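Local atomic coordinates of putative pyrroline carboxylate reductase (Streptococcus pyogenes, PDB entry 2AHR), a protein that probably catalyses the last step of proline biosynthesis, the NAD(P)H-dependent reduction of 1-pyrroline-5-carboxylate to L-proline. Residues Gln55-Ile58 with Asp59-Leu63; Thr100-Gly103 with Gln104-Leu108; Ala130-Gln134 with Glu135-Arg139. All coordinates share one frame; numbering follows the deposited sequence.

Contact 1: Gln55-Ile58 with Asp59-Leu63; sequences QDLI and DQVDL
Asp59 N reaches back to Gln55 O at 3.0 Å, the last full helical turn, and one step on the weak, longer bond from Gln60 N to Leu57 O (3.3 Å) spans just three residues as the chain leaves the helix. Over this backbone turn the side chains of Gln55 and Asp59 add a second link. Gln55 has CG anti to its N (chi1 -161°) and then bends at chi2, which carries its amide round to the carboxylate: NE2 gives a hydrogen to Asp59 OD1 at 3.1 Å. The acceptor lies in the plane of the amide, whereas the donor stands above the carboxylate plane. The other end of the amide is held too, since OE1 accepts from His81 N; both ends together should fix its rotation. Lys83 NZ adds a long, weak ion pair to the same OD1. Val61 CB lies 3.6 Å from Leu57 O, and Leu57 CD1 comes loosely to Val61 CG2; both side chains rest on Ile30 of strand 28-32. The chain runs from helix 54-58 into strand 63-66, an alpha-to-beta connection of the Rossmann fold in the NADP-binding domain.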
ATOM      1  N   GLN E  55     -42.953 -12.105 -31.866  1.00 59.70           N
ATOM      2  CA  GLN E  55     -44.104 -13.008 -31.888  1.00 59.64           C
ATOM      3  C   GLN E  55     -44.194 -13.726 -33.230  1.00 59.75           C
ATOM      4  O   GLN E  55     -44.475 -14.925 -33.276  1.00 59.74           O
ATOM      5  CB  GLN E  55     -45.408 -12.274 -31.548  1.00 59.52           C
ATOM      6  CG  GLN E  55     -46.551 -13.197 -31.093  1.00 58.83           C
ATOM      7  CD  GLN E  55     -46.217 -14.036 -29.858  1.00 57.74           C
ATOM      8  OE1 GLN E  55     -45.951 -13.508 -28.777  1.00 59.19           O
ATOM      9  NE2 GLN E  55     -46.257 -15.351 -30.016  1.00 57.21           N
ATOM     10  N   ASP E  56     -43.923 -12.989 -34.310  1.00 60.17           N
ATOM     11  CA  ASP E  56     -43.864 -13.547 -35.667  1.00 60.55           C
ATOM     12  C   ASP E  56     -42.821 -14.673 -35.728  1.00 60.29           C
ATOM     13  O   ASP E  56     -43.076 -15.738 -36.306  1.00 60.41           O
ATOM     14  CB  ASP E  56     -43.562 -12.439 -36.691  1.00 60.80           C
ATOM     15  CG  ASP E  56     -43.507 -12.952 -38.137  1.00 62.60           C
ATOM     16  OD1 ASP E  56     -42.481 -12.709 -38.821  1.00 63.35           O
ATOM     17  OD2 ASP E  56     -44.489 -13.586 -38.595  1.00 64.23           O
ATOM     18  N   LEU E  57     -41.658 -14.432 -35.115  1.00 59.72           N
ATOM     19  CA  LEU E  57     -40.633 -15.463 -34.896  1.00 59.26           C
ATOM     20  C   LEU E  57     -41.206 -16.671 -34.121  1.00 58.74           C
ATOM     21  O   LEU E  57     -41.145 -17.813 -34.598  1.00 58.22           O
ATOM     22  CB  LEU E  57     -39.438 -14.835 -34.156  1.00 59.49           C
ATOM     23  CG  LEU E  57     -38.157 -15.531 -33.663  1.00 60.26           C
ATOM     24  CD1 LEU E  57     -38.424 -16.733 -32.737  1.00 60.33           C
ATOM     25  CD2 LEU E  57     -37.242 -15.904 -34.810  1.00 60.63           C
ATOM     26  N   ILE E  58     -41.783 -16.403 -32.948  1.00 58.21           N
ATOM     27  CA  ILE E  58     -42.286 -17.455 -32.046  1.00 58.33           C
ATOM     28  C   ILE E  58     -43.310 -18.409 -32.695  1.00 58.49           C
ATOM     29  O   ILE E  58     -43.300 -19.615 -32.424  1.00 58.27           O
ATOM     30  CB  ILE E  58     -42.860 -16.866 -30.716  1.00 58.14           C
ATOM     31  CG1 ILE E  58     -41.773 -16.115 -29.933  1.00 58.26           C
ATOM     32  CG2 ILE E  58     -43.431 -17.970 -29.838  1.00 58.05           C
ATOM     33  CD1 ILE E  58     -42.313 -15.110 -28.907  1.00 57.55           C
ATOM     34  N   ASP E  59     -44.168 -17.867 -33.561  1.00 58.73           N
ATOM     35  CA  ASP E  59     -45.286 -18.624 -34.142  1.00 58.95           C
ATOM     36  C   ASP E  59     -44.913 -19.703 -35.187  1.00 58.71           C
ATOM     37  O   ASP E  59     -45.734 -20.571 -35.505  1.00 58.70           O
ATOM     38  CB  ASP E  59     -46.345 -17.657 -34.704  1.00 59.28           C
ATOM     39  CG  ASP E  59     -46.958 -16.748 -33.626  1.00 60.25           C
ATOM     40  OD1 ASP E  59     -47.006 -17.131 -32.429  1.00 60.04           O
ATOM     41  OD2 ASP E  59     -47.398 -15.634 -33.984  1.00 61.22           O
ATOM     42  N   GLN E  60     -43.685 -19.664 -35.703  1.00 58.24           N
ATOM     43  CA  GLN E  60     -43.249 -20.603 -36.753  1.00 57.50           C
ATOM     44  C   GLN E  60     -42.109 -21.570 -36.359  1.00 56.86           C
ATOM     45  O   GLN E  60     -41.757 -22.475 -37.119  1.00 56.86           O
ATOM     46  CB  GLN E  60     -42.860 -19.823 -38.017  1.00 58.06           C
ATOM     47  CG  GLN E  60     -41.963 -18.602 -37.768  1.00 58.34           C
ATOM     48  CD  GLN E  60     -41.609 -17.847 -39.039  1.00 59.63           C
ATOM     49  OE1 GLN E  60     -41.708 -16.620 -39.090  1.00 59.57           O
ATOM     50  NE2 GLN E  60     -41.184 -18.577 -40.069  1.00 59.78           N
ATOM     51  N   VAL E  61     -41.562 -21.391 -35.159  1.00 55.77           N
ATOM     52  CA  VAL E  61     -40.315 -22.036 -34.751  1.00 54.51           C
ATOM     53  C   VAL E  61     -40.511 -23.220 -33.778  1.00 53.74           C
ATOM     54  O   VAL E  61     -41.490 -23.252 -33.040  1.00 53.99           O
ATOM     55  CB  VAL E  61     -39.396 -20.927 -34.186  1.00 54.70           C
ATOM     56  CG1 VAL E  61     -38.772 -21.292 -32.869  1.00 54.47           C
ATOM     57  CG2 VAL E  61     -38.404 -20.471 -35.230  1.00 53.31           C
ATOM     58  N   ASP E  62     -39.596 -24.193 -33.792  1.00 52.63           N
ATOM     59  CA  ASP E  62     -39.666 -25.364 -32.878  1.00 51.98           C
ATOM     60  C   ASP E  62     -38.871 -25.195 -31.585  1.00 50.84           C
ATOM     61  O   ASP E  62     -39.028 -25.975 -30.641  1.00 50.62           O
ATOM     62  CB  ASP E  62     -39.160 -26.635 -33.562  1.00 52.11           C
ATOM     63  CG  ASP E  62     -39.824 -26.885 -34.890  1.00 54.16           C
ATOM     64  OD1 ASP E  62     -40.936 -27.464 -34.902  1.00 56.92           O
ATOM     65  OD2 ASP E  62     -39.227 -26.506 -35.919  1.00 55.23           O
ATOM     66  N   LEU E  63     -38.002 -24.191 -31.573  1.00 49.89           N
ATOM     67  CA  LEU E  63     -37.068 -23.946 -30.486  1.00 48.94           C
ATOM     68  C   LEU E  63     -36.612 -22.507 -30.599  1.00 48.12           C
ATOM     69  O   LEU E  63     -36.283 -22.044 -31.689  1.00 48.52           O
ATOM     70  CB  LEU E  63     -35.876 -24.894 -30.612  1.00 49.13           C
ATOM     71  CG  LEU E  63     -34.789 -24.902 -29.533  1.00 49.84           C
ATOM     72  CD1 LEU E  63     -35.248 -25.599 -28.259  1.00 50.43           C
ATOM     73  CD2 LEU E  63     -33.548 -25.587 -30.073  1.00 49.12           C
TER

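Contact 2: Thr100-Gly103 with Gln104-Leu108; sequences TFVG and QDLPL
Val102 and Leu106 make the apolar part of this turn, with Leu108 joining from the strand that follows. One branch of the valine, CG1, does all the touching: it meets Leu106 CD1 at 3.7 Å, the two side chains crossing at about a right angle, and Leu108 CD2, also at 3.7 Å, which it faces tip to tip. Leu106 CD1 also lies 3.4 Å from Val102 O, so the one methyl rests against both the carbonyl oxygen and the CG1 branch. In Leu106 CG sits beside the backbone N, and chi2 of 168° extends CD1, the branch that touches the valine; Leu108 uses its CD2 instead.

The polar part runs through water. No direct hydrogen bond joins 100-103 to 104-108; instead water 1 donates to Gly103 O at 2.6 Å and to Leu106 O at 2.8 Å, bridging two carbonyls across the bend. Leu106 O also accepts from Asn129 ND2. At the outer edge Gln104, bent at chi2, lies alongside Thr100 and points the same way, its NE2 4.2 Å from Thr100 CG2, while the threonine hydroxyl is bonded to Arg97 O.

The backbone itself turns at Gly103, which with its positive phi (130°) is the first residue to leave helical backbone angles.

Helix 95-102 is thereby joined to strand 108-112 by a short loop. Val102, Leu106 and Leu108 all rest on Ile86 of strand 86-88, Val102 and Leu106 also meet Phe82, and Leu108 touches Leu95, Leu98 and Ala99 of the helix.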
ATOM      1  N   THR E 100     -40.697 -17.546 -14.753  1.00 46.97           N
ATOM      2  CA  THR E 100     -41.644 -16.490 -14.354  1.00 47.61           C
ATOM      3  C   THR E 100     -41.845 -15.452 -15.463  1.00 48.47           C
ATOM      4  O   THR E 100     -42.891 -14.795 -15.507  1.00 48.72           O
ATOM      5  CB  THR E 100     -41.277 -15.772 -12.984  1.00 47.75           C
ATOM      6  OG1 THR E 100     -40.248 -14.792 -13.180  1.00 47.86           O
ATOM      7  CG2 THR E 100     -40.852 -16.769 -11.900  1.00 46.33           C
ATOM      8  N   PHE E 101     -40.860 -15.304 -16.353  1.00 48.88           N
ATOM      9  CA  PHE E 101     -40.957 -14.314 -17.427  1.00 49.65           C
ATOM     10  C   PHE E 101     -41.704 -14.877 -18.615  1.00 50.15           C
ATOM     11  O   PHE E 101     -42.231 -14.122 -19.426  1.00 50.77           O
ATOM     12  CB  PHE E 101     -39.583 -13.877 -17.939  1.00 49.78           C
ATOM     13  CG  PHE E 101     -38.704 -13.229 -16.909  1.00 50.40           C
ATOM     14  CD1 PHE E 101     -39.208 -12.299 -16.006  1.00 51.99           C
ATOM     15  CD2 PHE E 101     -37.353 -13.521 -16.873  1.00 50.29           C
ATOM     16  CE1 PHE E 101     -38.375 -11.695 -15.053  1.00 52.31           C
ATOM     17  CE2 PHE E 101     -36.517 -12.917 -15.940  1.00 51.63           C
ATOM     18  CZ  PHE E 101     -37.029 -12.004 -15.025  1.00 50.65           C
ATOM     19  N   VAL E 102     -41.762 -16.204 -18.691  1.00 50.63           N
ATOM     20  CA  VAL E 102     -41.983 -16.929 -19.948  1.00 50.75           C
ATOM     21  C   VAL E 102     -43.002 -18.094 -19.851  1.00 51.24           C
ATOM     22  O   VAL E 102     -43.608 -18.480 -20.853  1.00 51.61           O
ATOM     23  CB  VAL E 102     -40.592 -17.394 -20.493  1.00 50.71           C
ATOM     24  CG1 VAL E 102     -40.508 -18.898 -20.724  1.00 49.89           C
ATOM     25  CG2 VAL E 102     -40.164 -16.567 -21.685  1.00 49.94           C
ATOM     26  N   GLY E 103     -43.195 -18.649 -18.657  1.00 51.38           N
ATOM     27  CA  GLY E 103     -44.188 -19.712 -18.487  1.00 51.74           C
ATOM     28  C   GLY E 103     -43.691 -20.945 -17.762  1.00 51.96           C
ATOM     29  O   GLY E 103     -42.534 -21.363 -17.932  1.00 52.12           O
ATOM     30  N   GLN E 104     -44.584 -21.536 -16.966  1.00 51.44           N
ATOM     31  CA  GLN E 104     -44.263 -22.670 -16.105  1.00 50.96           C
ATOM     32  C   GLN E 104     -44.478 -24.004 -16.797  1.00 50.79           C
ATOM     33  O   GLN E 104     -44.242 -25.070 -16.207  1.00 50.63           O
ATOM     34  CB  GLN E 104     -45.124 -22.618 -14.844  1.00 51.38           C
ATOM     35  CG  GLN E 104     -44.954 -21.335 -14.016  1.00 51.95           C
ATOM     36  CD  GLN E 104     -43.617 -21.281 -13.286  1.00 52.25           C
ATOM     37  OE1 GLN E 104     -42.966 -22.309 -13.083  1.00 52.21           O
ATOM     38  NE2 GLN E 104     -43.212 -20.082 -12.875  1.00 51.87           N
ATOM     39  N   ASP E 105     -44.940 -23.939 -18.043  1.00 50.43           N
ATOM     40  CA  ASP E 105     -45.225 -25.138 -18.833  1.00 50.71           C
ATOM     41  C   ASP E 105     -44.217 -25.381 -19.965  1.00 49.92           C
ATOM     42  O   ASP E 105     -44.431 -26.245 -20.808  1.00 50.57           O
ATOM     43  CB  ASP E 105     -46.664 -25.103 -19.379  1.00 51.07           C
ATOM     44  CG  ASP E 105     -46.949 -23.869 -20.232  1.00 53.22           C
ATOM     45  OD1 ASP E 105     -46.248 -22.837 -20.089  1.00 54.30           O
ATOM     46  OD2 ASP E 105     -47.888 -23.933 -21.055  1.00 55.76           O
ATOM     47  N   LEU E 106     -43.107 -24.646 -19.965  1.00 48.82           N
ATOM     48  CA  LEU E 106     -42.096 -24.787 -21.018  1.00 47.64           C
ATOM     49  C   LEU E 106     -40.824 -25.510 -20.556  1.00 46.70           C
ATOM     50  O   LEU E 106     -40.301 -25.226 -19.472  1.00 46.78           O
ATOM     51  CB  LEU E 106     -41.758 -23.427 -21.628  1.00 47.20           C
ATOM     52  CG  LEU E 106     -42.969 -22.723 -22.250  1.00 48.24           C
ATOM     53  CD1 LEU E 106     -42.654 -21.275 -22.583  1.00 47.60           C
ATOM     54  CD2 LEU E 106     -43.495 -23.476 -23.486  1.00 48.34           C
ATOM     55  N   PRO E 107     -40.335 -26.465 -21.367  1.00 45.55           N
ATOM     56  CA  PRO E 107     -38.982 -26.963 -21.125  1.00 44.54           C
ATOM     57  C   PRO E 107     -38.005 -25.815 -21.375  1.00 43.45           C
ATOM     58  O   PRO E 107     -38.073 -25.167 -22.411  1.00 42.93           O
ATOM     59  CB  PRO E 107     -38.815 -28.072 -22.180  1.00 44.69           C
ATOM     60  CG  PRO E 107     -40.258 -28.446 -22.576  1.00 44.90           C
ATOM     61  CD  PRO E 107     -40.977 -27.133 -22.518  1.00 45.10           C
ATOM     62  N   LEU E 108     -37.136 -25.538 -20.407  1.00 42.26           N
ATOM     63  CA  LEU E 108     -36.186 -24.430 -20.533  1.00 41.09           C
ATOM     64  C   LEU E 108     -34.769 -24.907 -20.285  1.00 40.22           C
ATOM     65  O   LEU E 108     -34.508 -25.731 -19.378  1.00 39.72           O
ATOM     66  CB  LEU E 108     -36.525 -23.272 -19.582  1.00 40.86           C
ATOM     67  CG  LEU E 108     -37.937 -22.656 -19.609  1.00 40.30           C
ATOM     68  CD1 LEU E 108     -38.186 -21.879 -18.336  1.00 39.41           C
ATOM     69  CD2 LEU E 108     -38.174 -21.781 -20.847  1.00 39.86           C
TER
HETATM   70  O   HOH W   1     -41.301 -23.611 -17.367  1.00 48.18           O

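Contact 3: Ala130-Gln134 with Glu135-Arg139; sequences ALVSQ and ELQAR
Ser133 OG accepts from Leu136 N at 3.2 Å, tying the residue just before the helix to its first turn. Following the serine outward, CB sits 4.0 Å from Glu135 N, and the hydroxyl beyond it lies between the serine's own N and carbonyl carbon (chi1 62°), a setting that turns OG toward the start of the helix. There it takes the amide hydrogen in a fairly straight bond, 157° at the hydrogen, and Ser133 OG also lies 3.4 Å from Leu136 CB. The backbone carbonyl of the same residue works beside it: Ser133 O accepts from Gln137 N at 3.0 Å, with the donor tilted 21° from the carbonyl plane.

This is a serine N-cap. The amides of a helix's first turn have no carbonyl a turn earlier to bond to, and here the side-chain oxygen supplies an acceptor for one of them, while the peptide carbonyl of the cap begins the regular helical pattern that Gln134 O continues with Ala138 N at 3.1 Å. The helix so started, 134-145, follows the loop after strand 122-128.

Val132 comes in just ahead of the cap. Its CG1 touches Gln137 OE1 at 3.8 Å, the two side chains crossing at about a right angle, and meets Leu136 CB more loosely. The glutamine's CB rests against the cap's carbonyl oxygen, and a bend at chi2 swings its amide over to the valine. Val132 and Leu136 both pack on Pro107. Further along the helix, Leu136 CD1 stands 3.5 Å above one face of the Arg139 guanidinium, off toward its rim, and the arginine also touches Met4.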
ATOM      1  N   ALA E 130     -36.723 -29.181 -14.996  1.00 42.13           N
ATOM      2  CA  ALA E 130     -37.329 -30.489 -14.783  1.00 43.02           C
ATOM      3  C   ALA E 130     -38.260 -30.927 -15.944  1.00 43.78           C
ATOM      4  O   ALA E 130     -38.588 -32.113 -16.064  1.00 44.06           O
ATOM      5  CB  ALA E 130     -38.053 -30.497 -13.443  1.00 42.77           C
ATOM      6  N   LEU E 131     -38.636 -29.975 -16.807  1.00 44.43           N
ATOM      7  CA  LEU E 131     -39.471 -30.246 -17.991  1.00 45.54           C
ATOM      8  C   LEU E 131     -38.718 -30.714 -19.248  1.00 46.67           C
ATOM      9  O   LEU E 131     -39.346 -31.092 -20.253  1.00 46.51           O
ATOM     10  CB  LEU E 131     -40.311 -29.020 -18.338  1.00 45.41           C
ATOM     11  CG  LEU E 131     -41.497 -28.778 -17.404  1.00 45.84           C
ATOM     12  CD1 LEU E 131     -42.197 -27.474 -17.731  1.00 43.27           C
ATOM     13  CD2 LEU E 131     -42.445 -29.962 -17.495  1.00 45.95           C
ATOM     14  N   VAL E 132     -37.381 -30.674 -19.191  1.00 47.25           N
ATOM     15  CA  VAL E 132     -36.529 -31.098 -20.294  1.00 47.70           C
ATOM     16  C   VAL E 132     -36.294 -32.604 -20.252  1.00 48.53           C
ATOM     17  O   VAL E 132     -35.794 -33.137 -19.260  1.00 48.75           O
ATOM     18  CB  VAL E 132     -35.162 -30.350 -20.264  1.00 47.78           C
ATOM     19  CG1 VAL E 132     -34.185 -30.957 -21.287  1.00 47.07           C
ATOM     20  CG2 VAL E 132     -35.360 -28.855 -20.502  1.00 45.73           C
ATOM     21  N   SER E 133     -36.664 -33.287 -21.328  1.00 50.04           N
ATOM     22  CA  SER E 133     -36.424 -34.728 -21.450  1.00 51.70           C
ATOM     23  C   SER E 133     -34.963 -35.068 -21.812  1.00 52.55           C
ATOM     24  O   SER E 133     -34.206 -34.198 -22.247  1.00 52.70           O
ATOM     25  CB  SER E 133     -37.371 -35.319 -22.492  1.00 51.70           C
ATOM     26  OG  SER E 133     -37.143 -34.746 -23.766  1.00 52.50           O
ATOM     27  N   GLN E 134     -34.582 -36.335 -21.624  1.00 53.57           N
ATOM     28  CA  GLN E 134     -33.301 -36.874 -22.109  1.00 54.26           C
ATOM     29  C   GLN E 134     -33.077 -36.573 -23.580  1.00 53.48           C
ATOM     30  O   GLN E 134     -31.983 -36.184 -23.972  1.00 53.88           O
ATOM     31  CB  GLN E 134     -33.241 -38.399 -21.950  1.00 54.98           C
ATOM     32  CG  GLN E 134     -33.563 -38.928 -20.563  1.00 59.11           C
ATOM     33  CD  GLN E 134     -32.400 -38.805 -19.598  1.00 62.90           C
ATOM     34  OE1 GLN E 134     -31.952 -37.699 -19.283  1.00 64.91           O
ATOM     35  NE2 GLN E 134     -31.909 -39.946 -19.112  1.00 64.06           N
ATOM     36  N   GLU E 135     -34.113 -36.776 -24.386  0.50 52.57           N
ATOM     37  CA  GLU E 135     -34.010 -36.629 -25.827  0.50 51.68           C
ATOM     38  C   GLU E 135     -33.809 -35.173 -26.222  0.50 50.87           C
ATOM     39  O   GLU E 135     -33.007 -34.869 -27.103  0.50 50.53           O
ATOM     40  CB  GLU E 135     -35.244 -37.222 -26.514  0.50 51.84           C
ATOM     41  CG  GLU E 135     -35.445 -38.710 -26.219  0.50 52.85           C
ATOM     42  CD  GLU E 135     -36.369 -39.397 -27.208  0.50 54.13           C
ATOM     43  OE1 GLU E 135     -37.494 -38.897 -27.430  0.50 54.18           O
ATOM     44  OE2 GLU E 135     -35.969 -40.448 -27.758  0.50 54.71           O
ATOM     45  N   LEU E 136     -34.537 -34.282 -25.558  1.00 49.99           N
ATOM     46  CA  LEU E 136     -34.429 -32.852 -25.815  1.00 49.43           C
ATOM     47  C   LEU E 136     -33.055 -32.312 -25.404  1.00 49.47           C
ATOM     48  O   LEU E 136     -32.473 -31.509 -26.126  1.00 49.24           O
ATOM     49  CB  LEU E 136     -35.543 -32.061 -25.117  1.00 48.92           C
ATOM     50  CG  LEU E 136     -35.517 -30.536 -25.329  1.00 47.79           C
ATOM     51  CD1 LEU E 136     -35.560 -30.159 -26.799  1.00 45.49           C
ATOM     52  CD2 LEU E 136     -36.623 -29.818 -24.558  1.00 45.86           C
ATOM     53  N   GLN E 137     -32.541 -32.759 -24.255  1.00 49.70           N
ATOM     54  CA  GLN E 137     -31.220 -32.327 -23.796  1.00 49.67           C
ATOM     55  C   GLN E 137     -30.150 -32.767 -24.797  1.00 49.25           C
ATOM     56  O   GLN E 137     -29.252 -31.988 -25.141  1.00 48.91           O
ATOM     57  CB  GLN E 137     -30.926 -32.825 -22.369  1.00 50.11           C
ATOM     58  CG  GLN E 137     -29.569 -32.370 -21.816  1.00 51.66           C
ATOM     59  CD  GLN E 137     -29.630 -31.794 -20.408  1.00 54.77           C
ATOM     60  OE1 GLN E 137     -30.693 -31.412 -19.922  1.00 57.19           O
ATOM     61  NE2 GLN E 137     -28.474 -31.710 -19.750  1.00 56.42           N
ATOM     62  N   ALA E 138     -30.287 -34.002 -25.286  1.00 48.73           N
ATOM     63  CA  ALA E 138     -29.391 -34.579 -26.297  1.00 47.87           C
ATOM     64  C   ALA E 138     -29.452 -33.825 -27.632  1.00 47.31           C
ATOM     65  O   ALA E 138     -28.417 -33.617 -28.283  1.00 47.38           O
ATOM     66  CB  ALA E 138     -29.705 -36.058 -26.496  1.00 48.07           C
ATOM     67  N   ARG E 139     -30.651 -33.407 -28.028  1.00 46.28           N
ATOM     68  CA  ARG E 139     -30.823 -32.591 -29.235  1.00 46.10           C
ATOM     69  C   ARG E 139     -30.149 -31.225 -29.101  1.00 44.77           C
ATOM     70  O   ARG E 139     -29.532 -30.729 -30.046  1.00 44.26           O
ATOM     71  CB  ARG E 139     -32.304 -32.426 -29.581  1.00 46.72           C
ATOM     72  CG  ARG E 139     -32.799 -33.394 -30.658  1.00 50.62           C
ATOM     73  CD  ARG E 139     -34.279 -33.707 -30.528  1.00 56.11           C
ATOM     74  NE  ARG E 139     -35.137 -32.522 -30.502  1.00 60.10           N
ATOM     75  CZ  ARG E 139     -36.256 -32.416 -29.779  1.00 62.00           C
ATOM     76  NH1 ARG E 139     -36.657 -33.413 -28.989  1.00 62.69           N
ATOM     77  NH2 ARG E 139     -36.975 -31.297 -29.828  1.00 62.67           N
TER

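Contacts 1, 2 and 3 follow one another along the chain beside the same mixed sheet. Contact 1 leaves helix 54-58 for strand 63-66, contact 2 leaves helix 95-102 for strand 108-112, and contact 3 starts helix 134-145 after strand 122-128. The centres of contacts 1 and 2 are about 15 Å apart, those of 1 and 3 about 20 Å, without touching. Contacts 2 and 3, their centres also about 15 Å apart, do touch: Leu131 CD1 packs on Leu106 O, and Leu131 O meets Pro107 CB. In contact 1 the side chain of Leu57 lies about 9 Å from bound NADP. All three sit at helix-strand connections of the sheet of the Rossmann-type domain.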